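Local coordinates for protein lipase (Acinetobacter baumannii, PDB 4OPM) that probably hydrolyses ester bonds of lipids such as triacylglycerols, as a putative lipase of the alpha/beta hydrolase fold, at residues I247-V250 with E251-N254; G273-P276 with I277-A280; A253-L256 with K257-K261. All coordinates share one frame; numbering follows the deposited sequence.

Contact 1: I247-V250 with E251-N254; sequences IINV and EVAN
E251 reaches back to N249 at the entry into helix 251-259, which joins strands 237-242 and 267-269 of the alpha/beta hydrolase fold. Its chain bends at chi2 (77°), which carries OE1 back to the amide: N249 ND2 gives a hydrogen bond of 3.0 Å to E251 OE1, nearly straight at 169°. The acceptor lies in the plane of the amide, which in turn meets OE1 on its anti side; the two flat groups are almost coplanar. A branch of V250, CG1, lies alongside the carboxylate. Next comes V252, whose N donates to N249 O at 3.1 Å, an i to i+3 bond that closes a turn at the loop-helix junction. V252 CG1 rests on I248 CG2 at 3.8 Å, and CG2 faces the amide oxygen of N249, so the beta-branched side chain fills the corner between loop and helix. A253 N donates to V250 O (2.9 Å), and its small methyl packs against I239, W241 and I268. At N254 a water takes over, donating to V250 O at 2.7 Å and weakly accepting from N254 N. Upstream, I247 N and I248 N bond OD1 of D245, the probable triad acid. Asparagine suits position 249 because its amide serves both ways: OD1 accepts from N153 N, while ND2 also donates to S151 O. Three bonds thus fix the buried amide's rotation, and E251 probably polarises the one N-H it accepts.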
loop_
_atom_site.group_PDB
_atom_site.type_symbol
_atom_site.label_atom_id
_atom_site.label_comp_id
_atom_site.label_asym_id
_atom_site.label_seq_id
_atom_site.Cartn_x
_atom_site.Cartn_y
_atom_site.Cartn_z
ATOM N N ILE A 247 5.915 10.004 -9.133
ATOM C CA ILE A 247 6.516 9.854 -7.808
ATOM C C ILE A 247 7.737 8.942 -7.887
ATOM O O ILE A 247 8.798 9.297 -7.379
ATOM C CB ILE A 247 5.462 9.348 -6.767
ATOM C CG1 ILE A 247 4.139 10.187 -6.811
ATOM C CG2 ILE A 247 6.050 9.291 -5.344
ATOM C CD1 ILE A 247 4.289 11.718 -6.646
ATOM N N ILE A 248 7.560 7.749 -8.471
ATOM C CA ILE A 248 8.600 6.734 -8.656
ATOM C C ILE A 248 8.577 6.393 -10.141
ATOM O O ILE A 248 7.621 5.762 -10.611
ATOM C CB ILE A 248 8.400 5.503 -7.723
ATOM C CG1 ILE A 248 8.117 5.940 -6.244
ATOM C CG2 ILE A 248 9.620 4.576 -7.798
ATOM C CD1 ILE A 248 7.713 4.832 -5.290
ATOM N N ASN A 249 9.602 6.849 -10.890
ATOM C CA ASN A 249 9.664 6.692 -12.347
ATOM C C ASN A 249 9.664 5.219 -12.762
ATOM O O ASN A 249 10.312 4.384 -12.124
ATOM C CB ASN A 249 10.863 7.428 -12.950
ATOM C CG ASN A 249 12.179 7.076 -12.316
ATOM O OD1 ASN A 249 12.403 7.316 -11.119
ATOM N ND2 ASN A 249 13.080 6.523 -13.108
ATOM N N VAL A 250 8.966 4.935 -13.876
ATOM C CA VAL A 250 8.718 3.607 -14.431
ATOM C C VAL A 250 10.017 2.765 -14.638
ATOM O O VAL A 250 9.944 1.544 -14.517
ATOM C CB VAL A 250 7.857 3.705 -15.729
ATOM C CG1 VAL A 250 8.618 4.376 -16.878
ATOM C CG2 VAL A 250 7.307 2.339 -16.145
ATOM N N GLU A 251 11.185 3.395 -14.897
ATOM C CA GLU A 251 12.459 2.667 -15.106
ATOM C C GLU A 251 12.824 1.776 -13.918
ATOM O O GLU A 251 13.470 0.739 -14.078
ATOM C CB GLU A 251 13.621 3.649 -15.372
ATOM C CG GLU A 251 13.540 4.312 -16.742
ATOM C CD GLU A 251 12.531 5.434 -16.908
ATOM O OE1 GLU A 251 12.046 5.984 -15.889
ATOM O OE2 GLU A 251 12.208 5.749 -18.075
ATOM N N VAL A 252 12.373 2.181 -12.736
ATOM C CA VAL A 252 12.573 1.489 -11.468
ATOM C C VAL A 252 11.932 0.071 -11.522
ATOM O O VAL A 252 12.479 -0.838 -10.905
ATOM C CB VAL A 252 11.992 2.397 -10.357
ATOM C CG1 VAL A 252 11.520 1.618 -9.150
ATOM C CG2 VAL A 252 12.979 3.504 -9.990
ATOM N N ALA A 253 10.812 -0.115 -12.268
ATOM C CA ALA A 253 10.161 -1.439 -12.422
ATOM C C ALA A 253 11.166 -2.485 -12.975
ATOM O O ALA A 253 11.213 -3.623 -12.487
ATOM C CB ALA A 253 8.945 -1.340 -13.339
ATOM N N ASN A 254 11.986 -2.082 -13.963
ATOM C CA ASN A 254 12.998 -2.972 -14.552
ATOM C C ASN A 254 14.132 -3.223 -13.569
ATOM O O ASN A 254 14.659 -4.325 -13.534
ATOM C CB ASN A 254 13.545 -2.437 -15.879
ATOM C CG ASN A 254 12.589 -2.614 -17.030
ATOM O OD1 ASN A 254 12.506 -1.767 -17.926
ATOM N ND2 ASN A 254 11.817 -3.702 -17.025
HETATM O O HOH W 1 10.811 -0.313 -16.292
#

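Contact 2: G273-P276 with I277-A280; sequences GHMP and ILEA
The carboxylate of E279 turns its oxygens to two backbone N-H groups, those of G273 and M275. G273 N meets E279 OE1 on the syn side, 24° out of the carboxylate plane, in a bond of 2.8 Å at 168°. M275 N approaches E279 OE2 (2.9 Å) nearly along its C-O bond. OE1 also accepts from the backbone N of F183 and N184, so this buried oxygen is held by three N-H groups and the group has little freedom to turn. Glutamate has the needed length: the chain runs extended beyond CG (chi2 176°), E279 CG passing M275 O at 3.3 Å. G273, with no side chain, lets the carboxylate come close to its backbone. The arrangement belongs to the alpha/beta hydrolase fold, in which the loop after the last strand carries the histidine; here H274 bonds S120 OG and D245 OD2, consistent with a Ser-His-Asp triad. M275, a selenomethionine, sits at the N-cap of helix 276-279, and P276, having no N-H to give, fits the first turn. M275 O accepts from both L278 N and E279 N. In the conformer described, the M275 side chain runs side by side with L278, pointing the same way, M275 CE 3.8 Å from L278 CD1, and I277 lays CG1 obliquely against M275 CG. A280 N closes the turn on P276 O at 2.8 Å.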
loop_
_atom_site.group_PDB
_atom_site.type_symbol
_atom_site.label_atom_id
_atom_site.label_comp_id
_atom_site.label_asym_id
_atom_site.label_seq_id
_atom_site.Cartn_x
_atom_site.Cartn_y
_atom_site.Cartn_z
ATOM N N GLY A 273 -0.916 6.522 -13.479
ATOM C CA GLY A 273 0.112 7.139 -12.651
ATOM C C GLY A 273 0.584 6.237 -11.527
ATOM O O GLY A 273 0.653 5.010 -11.672
ATOM N N HIS A 274 0.874 6.845 -10.386
ATOM C CA HIS A 274 1.425 6.147 -9.212
ATOM C C HIS A 274 0.419 5.246 -8.472
ATOM O O HIS A 274 0.862 4.437 -7.645
ATOM C CB HIS A 274 1.973 7.212 -8.231
ATOM C CG HIS A 274 2.678 6.670 -7.037
ATOM N ND1 HIS A 274 3.829 5.896 -7.157
ATOM C CD2 HIS A 274 2.389 6.823 -5.725
ATOM C CE1 HIS A 274 4.187 5.599 -5.920
ATOM N NE2 HIS A 274 3.357 6.140 -5.028
HETATM N N MSE A 275 -0.909 5.344 -8.761
HETATM C CA MSE A 275 -1.901 4.564 -8.010
HETATM C C MSE A 275 -2.786 3.662 -8.916
HETATM O O MSE A 275 -4.020 3.819 -8.954
HETATM C CB MSE A 275 -2.764 5.529 -7.169
HETATM C CG MSE A 275 -3.417 4.876 -5.998
HETATM SE SE MSE A 275 -3.518 6.172 -4.561
HETATM C CE MSE A 275 -3.939 4.909 -3.187
ATOM N N PRO A 276 -2.205 2.613 -9.571
ATOM C CA PRO A 276 -3.044 1.709 -10.395
ATOM C C PRO A 276 -4.202 1.039 -9.641
ATOM O O PRO A 276 -5.219 0.736 -10.259
ATOM C CB PRO A 276 -2.050 0.635 -10.845
ATOM C CG PRO A 276 -0.728 1.325 -10.864
ATOM C CD PRO A 276 -0.779 2.220 -9.652
ATOM N N ILE A 277 -4.056 0.805 -8.316
ATOM C CA ILE A 277 -5.098 0.154 -7.508
ATOM C C ILE A 277 -6.404 0.990 -7.471
ATOM O O ILE A 277 -7.481 0.419 -7.253
ATOM C CB ILE A 277 -4.608 -0.231 -6.106
ATOM C CG1 ILE A 277 -4.223 1.012 -5.257
ATOM C CG2 ILE A 277 -3.436 -1.243 -6.231
ATOM C CD1 ILE A 277 -3.943 0.715 -3.750
ATOM N N LEU A 278 -6.313 2.313 -7.704
ATOM C CA LEU A 278 -7.504 3.185 -7.780
ATOM C C LEU A 278 -7.740 3.699 -9.205
ATOM O O LEU A 278 -8.876 4.027 -9.544
ATOM C CB LEU A 278 -7.389 4.382 -6.816
ATOM C CG LEU A 278 -7.496 4.083 -5.300
ATOM C CD1 LEU A 278 -7.429 5.378 -4.506
ATOM C CD2 LEU A 278 -8.792 3.384 -4.952
ATOM N N GLU A 279 -6.685 3.752 -10.045
ATOM C CA GLU A 279 -6.826 4.272 -11.421
ATOM C C GLU A 279 -7.223 3.196 -12.446
ATOM O O GLU A 279 -7.743 3.537 -13.514
ATOM C CB GLU A 279 -5.500 4.881 -11.894
ATOM C CG GLU A 279 -5.003 6.078 -11.092
ATOM C CD GLU A 279 -3.638 6.555 -11.561
ATOM O OE1 GLU A 279 -3.536 7.021 -12.721
ATOM O OE2 GLU A 279 -2.657 6.409 -10.792
ATOM N N ALA A 280 -6.902 1.922 -12.172
ATOM C CA ALA A 280 -7.108 0.831 -13.145
ATOM C C ALA A 280 -7.266 -0.524 -12.442
ATOM O O ALA A 280 -6.587 -1.492 -12.804
ATOM C CB ALA A 280 -5.910 0.797 -14.100
#

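Contact 3: A253-L256 with K257-K261; sequences ANEL and KRLLK
The guanidinium of R258 folds back over the preceding turn, with E255 CA and N254 O over the same face, each 3.5 Å above its plane. This is the body and C-terminal end of helix 251-259, the helical link of a beta-alpha-beta crossover between strands 237-242 and 267-269 of the alpha/beta hydrolase sheet. A bend at chi3 (-63°) turns the arginine back, setting R258 NH1 3.7 Å from N254 CB and R258 NH2 3.6 Å from E255 CB. Long and flexible, arginine can cover backbone at this exposed place. The E255 and R258 side chains run at a slant to each other, but their flat ends are nearly parallel, 14° apart, and E255 OE1 stays 4.7 Å from R258 NH2. The opposite charges probably attract without direct contact, for E255 is committed elsewhere: OE1 to S151 OG and OE2 to R150 N. L259 runs side by side with the extended E255 chain, pointing the same way, L259 CD1 4.1 Å from E255 CG. The L259 side chain also touches F226 and T230 of helix 223-231. L256 and L260 serve the inner side, the former on I239 and W241, the latter on T237, as apolar residues should beside the sheet. K257, R258 and L259 donate their N-H groups to the carbonyl oxygens of A253, N254 and E255, each four residues back. The last such bond runs from L260 N to L256 O, 2.9 Å long.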
loop_
_atom_site.group_PDB
_atom_site.type_symbol
_atom_site.label_atom_id
_atom_site.label_comp_id
_atom_site.label_asym_id
_atom_site.label_seq_id
_atom_site.Cartn_x
_atom_site.Cartn_y
_atom_site.Cartn_z
ATOM N N ALA A 253 10.812 -0.115 -12.268
ATOM C CA ALA A 253 10.161 -1.439 -12.422
ATOM C C ALA A 253 11.166 -2.485 -12.975
ATOM O O ALA A 253 11.213 -3.623 -12.487
ATOM C CB ALA A 253 8.945 -1.340 -13.339
ATOM N N ASN A 254 11.986 -2.082 -13.963
ATOM C CA ASN A 254 12.998 -2.972 -14.552
ATOM C C ASN A 254 14.132 -3.223 -13.569
ATOM O O ASN A 254 14.659 -4.325 -13.534
ATOM C CB ASN A 254 13.545 -2.437 -15.879
ATOM C CG ASN A 254 12.589 -2.614 -17.030
ATOM O OD1 ASN A 254 12.506 -1.767 -17.926
ATOM N ND2 ASN A 254 11.817 -3.702 -17.025
ATOM N N GLU A 255 14.483 -2.222 -12.750
ATOM C CA GLU A 255 15.516 -2.407 -11.739
ATOM C C GLU A 255 15.044 -3.453 -10.691
ATOM O O GLU A 255 15.796 -4.384 -10.379
ATOM C CB GLU A 255 15.869 -1.077 -11.081
ATOM C CG GLU A 255 17.089 -1.187 -10.187
ATOM C CD GLU A 255 17.582 0.106 -9.579
ATOM O OE1 GLU A 255 17.189 1.192 -10.059
ATOM O OE2 GLU A 255 18.404 0.032 -8.640
ATOM N N LEU A 256 13.775 -3.352 -10.218
ATOM C CA LEU A 256 13.215 -4.329 -9.274
ATOM C C LEU A 256 13.239 -5.735 -9.876
ATOM O O LEU A 256 13.627 -6.679 -9.183
ATOM C CB LEU A 256 11.779 -3.964 -8.848
ATOM C CG LEU A 256 11.632 -2.884 -7.791
ATOM C CD1 LEU A 256 10.179 -2.396 -7.720
ATOM C CD2 LEU A 256 12.111 -3.374 -6.400
ATOM N N LYS A 257 12.900 -5.857 -11.179
ATOM C CA LYS A 257 12.932 -7.117 -11.912
ATOM C C LYS A 257 14.361 -7.699 -11.890
ATOM O O LYS A 257 14.519 -8.880 -11.603
ATOM C CB LYS A 257 12.430 -6.920 -13.364
ATOM C CG LYS A 257 12.715 -8.093 -14.336
ATOM C CD LYS A 257 11.900 -9.323 -13.992
ATOM C CE LYS A 257 12.005 -10.411 -15.026
ATOM N NZ LYS A 257 13.262 -11.185 -14.878
ATOM N N ARG A 258 15.388 -6.863 -12.143
ATOM C CA ARG A 258 16.786 -7.298 -12.141
ATOM C C ARG A 258 17.250 -7.734 -10.742
ATOM O O ARG A 258 18.033 -8.671 -10.622
ATOM C CB ARG A 258 17.702 -6.173 -12.651
ATOM C CG ARG A 258 17.555 -5.864 -14.145
ATOM C CD ARG A 258 18.676 -4.975 -14.676
ATOM N NE ARG A 258 18.711 -3.638 -14.067
ATOM C CZ ARG A 258 18.001 -2.591 -14.488
ATOM N NH1 ARG A 258 17.167 -2.716 -15.516
ATOM N NH2 ARG A 258 18.112 -1.417 -13.879
ATOM N N LEU A 259 16.748 -7.061 -9.685
ATOM C CA LEU A 259 17.151 -7.304 -8.303
ATOM C C LEU A 259 16.491 -8.525 -7.661
ATOM O O LEU A 259 17.084 -9.133 -6.762
ATOM C CB LEU A 259 16.866 -6.061 -7.437
ATOM C CG LEU A 259 17.779 -4.837 -7.673
ATOM C CD1 LEU A 259 17.249 -3.620 -6.929
ATOM C CD2 LEU A 259 19.236 -5.115 -7.247
ATOM N N LEU A 260 15.271 -8.866 -8.087
ATOM C CA LEU A 260 14.544 -9.985 -7.492
ATOM C C LEU A 260 14.612 -11.227 -8.373
ATOM O O LEU A 260 14.092 -11.224 -9.492
ATOM C CB LEU A 260 13.083 -9.577 -7.232
ATOM C CG LEU A 260 12.885 -8.423 -6.235
ATOM C CD1 LEU A 260 11.482 -7.837 -6.349
ATOM C CD2 LEU A 260 13.170 -8.868 -4.794
ATOM N N LYS A 261 15.255 -12.293 -7.842
ATOM C CA LYS A 261 15.508 -13.591 -8.479
ATOM C C LYS A 261 14.261 -14.189 -9.169
ATOM O O LYS A 261 14.363 -14.647 -10.305
ATOM C CB LYS A 261 16.026 -14.585 -7.411
ATOM C CG LYS A 261 16.517 -15.924 -7.949
ATOM C CD LYS A 261 16.959 -16.841 -6.815
ATOM C CE LYS A 261 17.467 -18.174 -7.315
ATOM N NZ LYS A 261 18.002 -19.009 -6.205
#

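How the contacts relate
Contacts 1 and 3 are successive parts of helix 251-259: they share A253 and N254, and their centres lie 11 Å apart, contact 1 at the entrance and contact 3 at the exit. Contact 2 follows later in the chain, after strand 267-269, yet meets contact 1 in space, with I248 CD1 3.7 Å from H274 CE1 and I247 CG1 3.8 Å from H274 CG. Two isoleucines thus pack on the histidine of the probable triad. The side chains of I248 and L278 each lie about 4 Å from a bound polyethylene glycol, probably from the crystallisation liquor, that may mark a pocket. Contact 3 stands apart from contact 2, with nearest atoms about 10 Å away.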